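Local coordinates for protein Lys-gingipain catalytic subunit (Porphyromonas gingivalis, PDB 6I9A) that cleaves proteins after lysine as a secreted cysteine protease, degrading haemoglobin, albumin, collagen and immunoglobulins and serving as a likely virulence factor in periodontal disease, at residues 174-179 against 187-192; 199-204 against 211-216. All coordinates share one frame; numbering follows the deposited sequence. Where two conformers were deposited one is given.

Contact 1 of 2, residues 174-179 against 187-192. With NA (sodium ion), chain F.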
loop_
_atom_site.group_PDB
_atom_site.type_symbol
_atom_site.label_atom_id
_atom_site.label_comp_id
_atom_site.label_asym_id
_atom_site.label_seq_id
_atom_site.Cartn_x
_atom_site.Cartn_y
_atom_site.Cartn_z
ATOM N N TYR A 174 -6.421 -2.865 21.002
ATOM C CA TYR A 174 -5.195 -2.049 20.965
ATOM C C TYR A 174 -5.325 -0.985 19.867
ATOM O O TYR A 174 -5.082 0.186 20.104
ATOM C CB TYR A 174 -3.993 -2.993 20.673
ATOM C CG TYR A 174 -2.668 -2.272 20.595
ATOM C CD1 TYR A 174 -1.820 -2.194 21.709
ATOM C CD2 TYR A 174 -2.248 -1.678 19.409
ATOM C CE1 TYR A 174 -0.575 -1.585 21.625
ATOM C CE2 TYR A 174 -1.004 -1.040 19.318
ATOM C CZ TYR A 174 -0.187 -0.994 20.430
ATOM O OH TYR A 174 1.044 -0.403 20.397
ATOM N N GLY A 175 -5.751 -1.406 18.671
ATOM C CA GLY A 175 -5.977 -0.448 17.587
ATOM C C GLY A 175 -6.923 0.689 17.972
ATOM O O GLY A 175 -6.654 1.873 17.684
ATOM N N MET A 176 -8.027 0.340 18.585
ATOM C CA MET A 176 -9.000 1.345 19.019
ATOM C C MET A 176 -8.511 2.226 20.154
ATOM O O MET A 176 -8.779 3.429 20.167
ATOM C CB MET A 176 -10.335 0.677 19.427
ATOM C CG MET A 176 -11.009 -0.030 18.273
ATOM S SD MET A 176 -12.643 -0.633 18.644
ATOM C CE MET A 176 -12.317 -1.741 19.894
ATOM N N GLN A 177 -7.780 1.660 21.114
ATOM C CA GLN A 177 -7.309 2.442 22.234
ATOM C C GLN A 177 -6.406 3.529 21.734
ATOM O O GLN A 177 -6.496 4.672 22.187
ATOM C CB GLN A 177 -6.546 1.549 23.231
ATOM C CG GLN A 177 -5.885 2.373 24.311
ATOM C CD GLN A 177 -5.331 1.575 25.432
ATOM O OE1 GLN A 177 -5.510 0.356 25.508
ATOM N NE2 GLN A 177 -4.706 2.276 26.362
ATOM N N TYR A 178 -5.417 3.166 20.875
ATOM C CA TYR A 178 -4.394 4.127 20.548
ATOM C C TYR A 178 -4.657 4.948 19.304
ATOM O O TYR A 178 -4.098 6.061 19.249
ATOM C CB TYR A 178 -3.051 3.372 20.413
ATOM C CG TYR A 178 -2.598 2.877 21.771
ATOM C CD1 TYR A 178 -2.225 3.777 22.773
ATOM C CD2 TYR A 178 -2.639 1.512 22.103
ATOM C CE1 TYR A 178 -1.902 3.341 24.047
ATOM C CE2 TYR A 178 -2.250 1.067 23.363
ATOM C CZ TYR A 178 -1.894 1.990 24.331
ATOM O OH TYR A 178 -1.455 1.523 25.550
ATOM N N TYR A 179 -5.406 4.433 18.315
ATOM C CA TYR A 179 -5.431 5.124 17.016
ATOM C C TYR A 179 -6.827 5.288 16.415
ATOM O O TYR A 179 -7.155 6.387 15.989
ATOM C CB TYR A 179 -4.543 4.342 16.028
ATOM C CG TYR A 179 -3.147 4.144 16.583
ATOM C CD1 TYR A 179 -2.327 5.234 16.880
ATOM C CD2 TYR A 179 -2.645 2.864 16.845
ATOM C CE1 TYR A 179 -1.049 5.063 17.399
ATOM C CE2 TYR A 179 -1.361 2.683 17.356
ATOM C CZ TYR A 179 -0.584 3.795 17.653
ATOM O OH TYR A 179 0.679 3.654 18.197
ATOM N N THR A 187 -14.965 9.427 13.472
ATOM C CA THR A 187 -16.304 9.636 14.017
ATOM C C THR A 187 -17.063 8.340 14.211
ATOM O O THR A 187 -18.014 8.309 14.996
ATOM C CB THR A 187 -17.123 10.537 13.046
ATOM O OG1 THR A 187 -17.209 9.904 11.768
ATOM C CG2 THR A 187 -16.489 11.927 12.887
ATOM N N ASP A 188 -16.713 7.287 13.461
ATOM C CA ASP A 188 -17.435 6.018 13.501
ATOM C C ASP A 188 -16.443 4.881 13.406
ATOM O O ASP A 188 -15.828 4.667 12.352
ATOM C CB ASP A 188 -18.437 5.946 12.351
ATOM C CG ASP A 188 -19.464 7.059 12.397
ATOM O OD1 ASP A 188 -19.209 8.135 11.825
ATOM O OD2 ASP A 188 -20.492 6.892 13.088
ATOM N N VAL A 189 -16.243 4.195 14.509
ATOM C CA VAL A 189 -15.317 3.087 14.599
ATOM C C VAL A 189 -16.193 1.858 14.763
ATOM O O VAL A 189 -16.546 1.452 15.882
ATOM C CB VAL A 189 -14.284 3.295 15.698
ATOM C CG1 VAL A 189 -13.355 2.085 15.780
ATOM C CG2 VAL A 189 -13.481 4.572 15.459
ATOM N N TYR A 190 -16.637 1.301 13.638
ATOM C CA TYR A 190 -17.512 0.124 13.677
ATOM C C TYR A 190 -16.646 -1.047 14.077
ATOM O O TYR A 190 -15.646 -1.322 13.417
ATOM C CB TYR A 190 -18.146 -0.114 12.316
ATOM C CG TYR A 190 -18.834 1.082 11.696
ATOM C CD1 TYR A 190 -19.993 1.622 12.254
ATOM C CD2 TYR A 190 -18.357 1.638 10.512
ATOM C CE1 TYR A 190 -20.652 2.693 11.641
ATOM C CE2 TYR A 190 -19.024 2.662 9.871
ATOM C CZ TYR A 190 -20.152 3.199 10.450
ATOM O OH TYR A 190 -20.814 4.201 9.760
ATOM N N ASN A 191 -16.987 -1.724 15.164
ATOM C CA ASN A 191 -16.106 -2.805 15.661
ATOM C C ASN A 191 -16.953 -3.945 16.175
ATOM O O ASN A 191 -17.971 -3.727 16.851
ATOM C CB ASN A 191 -15.148 -2.270 16.736
ATOM C CG ASN A 191 -15.802 -1.819 18.010
ATOM O OD1 ASN A 191 -15.775 -2.555 19.007
ATOM N ND2 ASN A 191 -16.372 -0.613 18.037
ATOM N N TYR A 192 -16.529 -5.157 15.835
ATOM C CA TYR A 192 -17.216 -6.371 16.253
ATOM C C TYR A 192 -16.172 -7.266 16.884
ATOM O O TYR A 192 -15.274 -7.784 16.193
ATOM C CB TYR A 192 -17.853 -7.021 15.034
ATOM C CG TYR A 192 -18.945 -6.157 14.462
ATOM C CD1 TYR A 192 -18.641 -5.066 13.640
ATOM C CD2 TYR A 192 -20.288 -6.352 14.827
ATOM C CE1 TYR A 192 -19.633 -4.198 13.191
ATOM C CE2 TYR A 192 -21.287 -5.494 14.370
ATOM C CZ TYR A 192 -20.960 -4.430 13.535
ATOM O OH TYR A 192 -21.935 -3.568 13.088
HETATM NA NA NA F . 3.116 -1.713 19.856
HETATM O O HOH W 1 4.516 0.034 20.838
#

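Contact 2 of 2, residues 199-204 against 211-216. With H8E (benzyl-N-[(2S)-1-[[(3S)-7-amino-1-(benzylamino)-1,2-dioxoheptan-3-yl]amino]-5-(2-methyl-2-phenylhydrazinyl)-1,5-dioxopentan-2-yl]carbamate), chain I.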
loop_
_atom_site.group_PDB
_atom_site.type_symbol
_atom_site.label_atom_id
_atom_site.label_comp_id
_atom_site.label_asym_id
_atom_site.label_seq_id
_atom_site.Cartn_x
_atom_site.Cartn_y
_atom_site.Cartn_z
ATOM N N GLY A 199 -24.749 -7.976 10.622
ATOM C CA GLY A 199 -24.721 -6.661 9.996
ATOM C C GLY A 199 -23.351 -6.016 9.908
ATOM O O GLY A 199 -23.238 -4.892 9.410
ATOM N N CYS A 200 -22.295 -6.719 10.306
ATOM C CA CYS A 200 -20.973 -6.073 10.354
ATOM C C CYS A 200 -20.459 -5.611 8.995
ATOM O O CYS A 200 -19.689 -4.663 8.961
ATOM C CB CYS A 200 -19.941 -6.967 11.033
ATOM S SG CYS A 200 -19.633 -8.543 10.185
ATOM N N TYR A 201 -20.844 -6.251 7.893
ATOM C CA TYR A 201 -20.317 -5.837 6.582
ATOM C C TYR A 201 -21.185 -4.772 5.897
ATOM O O TYR A 201 -20.776 -4.259 4.862
ATOM C CB TYR A 201 -20.091 -7.047 5.679
ATOM C CG TYR A 201 -19.037 -7.980 6.279
ATOM C CD1 TYR A 201 -17.740 -7.523 6.540
ATOM C CD2 TYR A 201 -19.333 -9.318 6.555
ATOM C CE1 TYR A 201 -16.764 -8.367 7.042
ATOM C CE2 TYR A 201 -18.366 -10.165 7.082
ATOM C CZ TYR A 201 -17.083 -9.679 7.319
ATOM O OH TYR A 201 -16.097 -10.497 7.820
ATOM N N SER A 202 -22.300 -4.375 6.516
ATOM C CA SER A 202 -23.091 -3.265 5.959
ATOM C C SER A 202 -22.260 -2.010 5.821
ATOM O O SER A 202 -22.445 -1.197 4.897
ATOM C CB SER A 202 -24.267 -2.961 6.887
ATOM O OG SER A 202 -25.236 -3.974 6.717
ATOM N N HIS A 203 -21.317 -1.834 6.758
ATOM C CA HIS A 203 -20.489 -0.624 6.813
ATOM C C HIS A 203 -19.550 -0.518 5.604
ATOM O O HIS A 203 -19.155 0.595 5.245
ATOM C CB HIS A 203 -19.699 -0.599 8.130
ATOM C CG HIS A 203 -20.580 -0.854 9.319
ATOM N ND1 HIS A 203 -21.623 -0.019 9.655
ATOM C CD2 HIS A 203 -20.535 -1.865 10.215
ATOM C CE1 HIS A 203 -22.176 -0.551 10.737
ATOM N NE2 HIS A 203 -21.555 -1.666 11.105
ATOM N N LEU A 204 -19.250 -1.646 4.939
ATOM C CA LEU A 204 -18.455 -1.542 3.718
ATOM C C LEU A 204 -19.220 -0.852 2.613
ATOM O O LEU A 204 -18.619 -0.188 1.774
ATOM C CB LEU A 204 -18.083 -2.945 3.220
ATOM C CG LEU A 204 -17.181 -3.788 4.154
ATOM C CD1 LEU A 204 -16.895 -5.109 3.483
ATOM C CD2 LEU A 204 -15.861 -3.058 4.480
ATOM N N ALA A 211 -10.763 -1.346 6.526
ATOM C CA ALA A 211 -11.430 -2.523 7.088
ATOM C C ALA A 211 -10.362 -3.527 7.431
ATOM O O ALA A 211 -9.537 -3.866 6.561
ATOM C CB ALA A 211 -12.407 -3.099 6.091
ATOM N N ASN A 212 -10.365 -4.020 8.695
ATOM C CA ASN A 212 -9.369 -5.032 9.105
ATOM C C ASN A 212 -10.107 -6.154 9.816
ATOM O O ASN A 212 -10.860 -5.918 10.774
ATOM C CB ASN A 212 -8.357 -4.385 10.035
ATOM C CG ASN A 212 -7.182 -5.215 10.515
ATOM O OD1 ASN A 212 -6.547 -4.818 11.489
ATOM N ND2 ASN A 212 -6.844 -6.315 9.841
ATOM N N TYR A 213 -9.912 -7.370 9.305
ATOM C CA TYR A 213 -10.481 -8.601 9.826
ATOM C C TYR A 213 -9.324 -9.470 10.307
ATOM O O TYR A 213 -8.365 -9.711 9.562
ATOM C CB TYR A 213 -11.256 -9.297 8.683
ATOM C CG TYR A 213 -11.700 -10.709 8.983
ATOM C CD1 TYR A 213 -10.867 -11.789 8.704
ATOM C CD2 TYR A 213 -12.979 -10.975 9.454
ATOM C CE1 TYR A 213 -11.290 -13.100 8.884
ATOM C CE2 TYR A 213 -13.417 -12.290 9.645
ATOM C CZ TYR A 213 -12.567 -13.348 9.352
ATOM O OH TYR A 213 -13.006 -14.648 9.565
ATOM N N THR A 214 -9.420 -10.002 11.532
ATOM C CA THR A 214 -8.459 -10.974 12.052
ATOM C C THR A 214 -9.236 -12.165 12.604
ATOM O O THR A 214 -10.035 -12.024 13.561
ATOM C CB THR A 214 -7.527 -10.347 13.086
ATOM O OG1 THR A 214 -6.704 -11.444 13.573
ATOM C CG2 THR A 214 -8.206 -9.677 14.286
ATOM N N ALA A 215 -9.064 -13.318 11.969
ATOM C CA ALA A 215 -9.659 -14.639 12.299
ATOM C C ALA A 215 -9.480 -15.550 11.083
ATOM O O ALA A 215 -8.434 -15.458 10.454
ATOM C CB ALA A 215 -11.126 -14.562 12.751
ATOM N N HIS A 216 -10.426 -16.439 10.761
ATOM C CA HIS A 216 -10.209 -17.457 9.709
ATOM C C HIS A 216 -10.443 -16.925 8.321
ATOM O O HIS A 216 -11.433 -16.210 8.078
ATOM C CB HIS A 216 -11.113 -18.666 9.941
ATOM C CG HIS A 216 -11.049 -19.240 11.314
ATOM N ND1 HIS A 216 -12.180 -19.757 11.910
ATOM C CD2 HIS A 216 -10.041 -19.309 12.197
ATOM C CE1 HIS A 216 -11.821 -20.160 13.115
ATOM N NE2 HIS A 216 -10.547 -19.950 13.324
HETATM C CAQ H8E I . -10.990 -21.824 6.146
HETATM C CAK H8E I . -12.381 -21.706 5.949
HETATM C CAH H8E I . -13.238 -21.653 7.050
HETATM C CAL H8E I . -12.749 -21.734 8.350
HETATM C CAR H8E I . -11.378 -21.869 8.510
HETATM C CBO H8E I . -10.481 -21.876 7.452
HETATM C CBA H8E I . -9.110 -22.064 7.728
HETATM N NBE H8E I . -8.400 -20.804 8.006
HETATM C CBL H8E I . -7.348 -20.725 8.868
HETATM O OAE H8E I . -7.002 -21.692 9.558
HETATM C CBN H8E I . -6.639 -19.375 8.938
HETATM O OAG H8E I . -7.338 -18.411 8.496
HETATM C CBS H8E I . -5.967 -19.146 10.328
HETATM C CBB H8E I . -5.681 -17.669 10.624
HETATM C CAY H8E I . -5.133 -17.439 12.035
HETATM C CAX H8E I . -4.593 -16.028 12.291
HETATM C CAW H8E I . -5.706 -14.994 12.393
HETATM N NAB H8E I . -5.105 -13.656 12.678
HETATM N NBG H8E I . -4.745 -19.938 10.517
HETATM C C H8E I . -4.534 -20.848 11.468
HETATM O O H8E I . -5.349 -21.205 12.309
HETATM C CA H8E I . -3.205 -21.574 11.305
HETATM N N H8E I . -2.730 -22.156 12.557
HETATM C CBK H8E I . -2.315 -21.396 13.602
HETATM O OAD H8E I . -2.455 -20.165 13.558
HETATM O OBI H8E I . -1.808 -22.041 14.583
HETATM C CBD H8E I . -1.416 -21.306 15.800
HETATM C CBP H8E I . -1.093 -22.225 16.890
HETATM C CAS H8E I . 0.223 -22.572 17.201
HETATM C CAM H8E I . 0.562 -23.451 18.274
HETATM C CAI H8E I . -0.522 -24.017 18.966
HETATM C CAN H8E I . -1.829 -23.723 18.609
HETATM C CAT H8E I . -2.134 -22.838 17.590
HETATM C CB H8E I . -3.360 -22.694 10.264
HETATM C CG H8E I . -4.433 -23.746 10.650
HETATM C CD H8E I . -4.814 -24.589 9.469
HETATM O OE1 H8E I . -4.130 -25.562 9.147
HETATM N NE2 H8E I . -5.891 -24.116 8.816
HETATM N NBT H8E I . -6.325 -24.651 7.593
HETATM C CAA H8E I . -6.274 -23.653 6.490
HETATM C CBQ H8E I . -7.377 -25.612 7.705
HETATM C CAU H8E I . -8.290 -25.837 6.663
HETATM C CAO H8E I . -9.266 -26.822 6.783
HETATM C CAJ H8E I . -9.351 -27.582 7.943
HETATM C CAP H8E I . -8.483 -27.345 8.999
HETATM C CAV H8E I . -7.484 -26.377 8.874
#

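Contact 1 of 2, residues 174-179 against 187-192
Met176 reaches from the last turn of its helix to the strand and lays its sulfur against Asn191, with SD 3.4 Å from Asn191 CG. The approach is over the flat face of the carboxamide: SD stands almost directly above CG, about equally far from OD1 and ND2, and the two side chains run at roughly a right angle. A bend at the end of the methionine (chi3 -62°) swings CE towards the oxygen side, 3.7 Å from Asn191 OD1. The thioether is thus in van der Waals contact with a polar group, and no hydrogen bond joins the segments. The amide is held in its own plane by its strand, since Asn191 ND2 donates to Val189 O at 3.0 Å in a nearly straight bond (166°). With CG set between the backbone N and the carbonyl carbon (chi1 66°), the amide can fold back along the strand to do so. Val189 supplies the apolar share, CG1 lying 4.0 Å from Met176 SD. Tyr174, which takes no part in the contact, binds a sodium ion through OH, together with a water, Val293, Thr308, Ser309 and Asp314. The contact closes the second half of the beta-alpha-beta unit 152-157, 163-178, 188-192: Met176 also touches Leu155 of the neighbouring strand, and helix 163-178 packs against 188-192, one of the two outermost strands of the six-stranded sheet.

Contact 2 of 2, residues 199-204 against 211-216
Leu204 and Ala211 make the apolar part of this contact, the leucine branch CD2 resting 3.8 Å from Ala211 CB. Chi2 of -178° sends CD1 out anti to CA and turns CD2 aside onto that methyl. Leu204 also touches Leu154 of the adjacent strand and Leu227, so the methyl of Ala211 belongs to a wider hydrophobic layer.

The aromatic part is a meeting of two tyrosines. Tyr201 brings its hydroxyl, not its ring, to Tyr213: OH lies 3.6 Å from CD2 of Tyr213 and nearly as close to CE2, approaching the ring at a slant. That hydroxyl has its polar partner elsewhere, in a hydrogen bond with Pro225 O. Back along the side chain, Cys200 SG sits over the centre of the Tyr201 ring, 3.6 Å above its plane.

Among the polar contacts, Tyr213 OH donates to His216 O at 2.7 Å and is also bonded to Asp224 N, a two-point grip that ties the residues leaving the strand to the loop beside them. With CG anti to the backbone N (chi1 169°), the Tyr213 ring lies along the strand in the direction of His216, so that its CD2/CE2 flank meets Tyr201 OH and its hydroxyl comes to His216 O.

The remaining contacts are with the inhibitor KYT-36. Its lysine-like amine NAB donates to Thr214 OG1 at 2.9 Å, and its carbon CAR lies 3.5 Å from His216 CB. His216 NE2 is hydrogen-bonded to Asp160 OD2.

His216, assigned as the proton donor, follows strand 210-214, and the nucleophile Cys249 follows the adjacent parallel strand 242-247. Such a histidine-cysteine pair beyond the C-terminal ends of neighbouring strands is characteristic of the caspase-like alpha/beta fold of clan CD peptidases.

How the contacts relate
The two contacts follow in series along the chain and neither nest nor cross. Contact 1 closes the short loop that leads from helix 163-178 into strand 188-192; contact 2 closes the return from helix 202-206 into strand 210-214. Strand 152-157 lies between the two strands, so the pair flanks it in one sheet, with helix 163-178 packed on one face and residues 199-204 on the other. They meet directly where Tyr192 OH is probably hydrogen-bonded to His203 NE2 (2.8 Å) and the ring of Tyr190 stacks on that of His203. Contact 1 thus lies at the sheet's edge, while contact 2 lies deeper, on the strand leading into the active site.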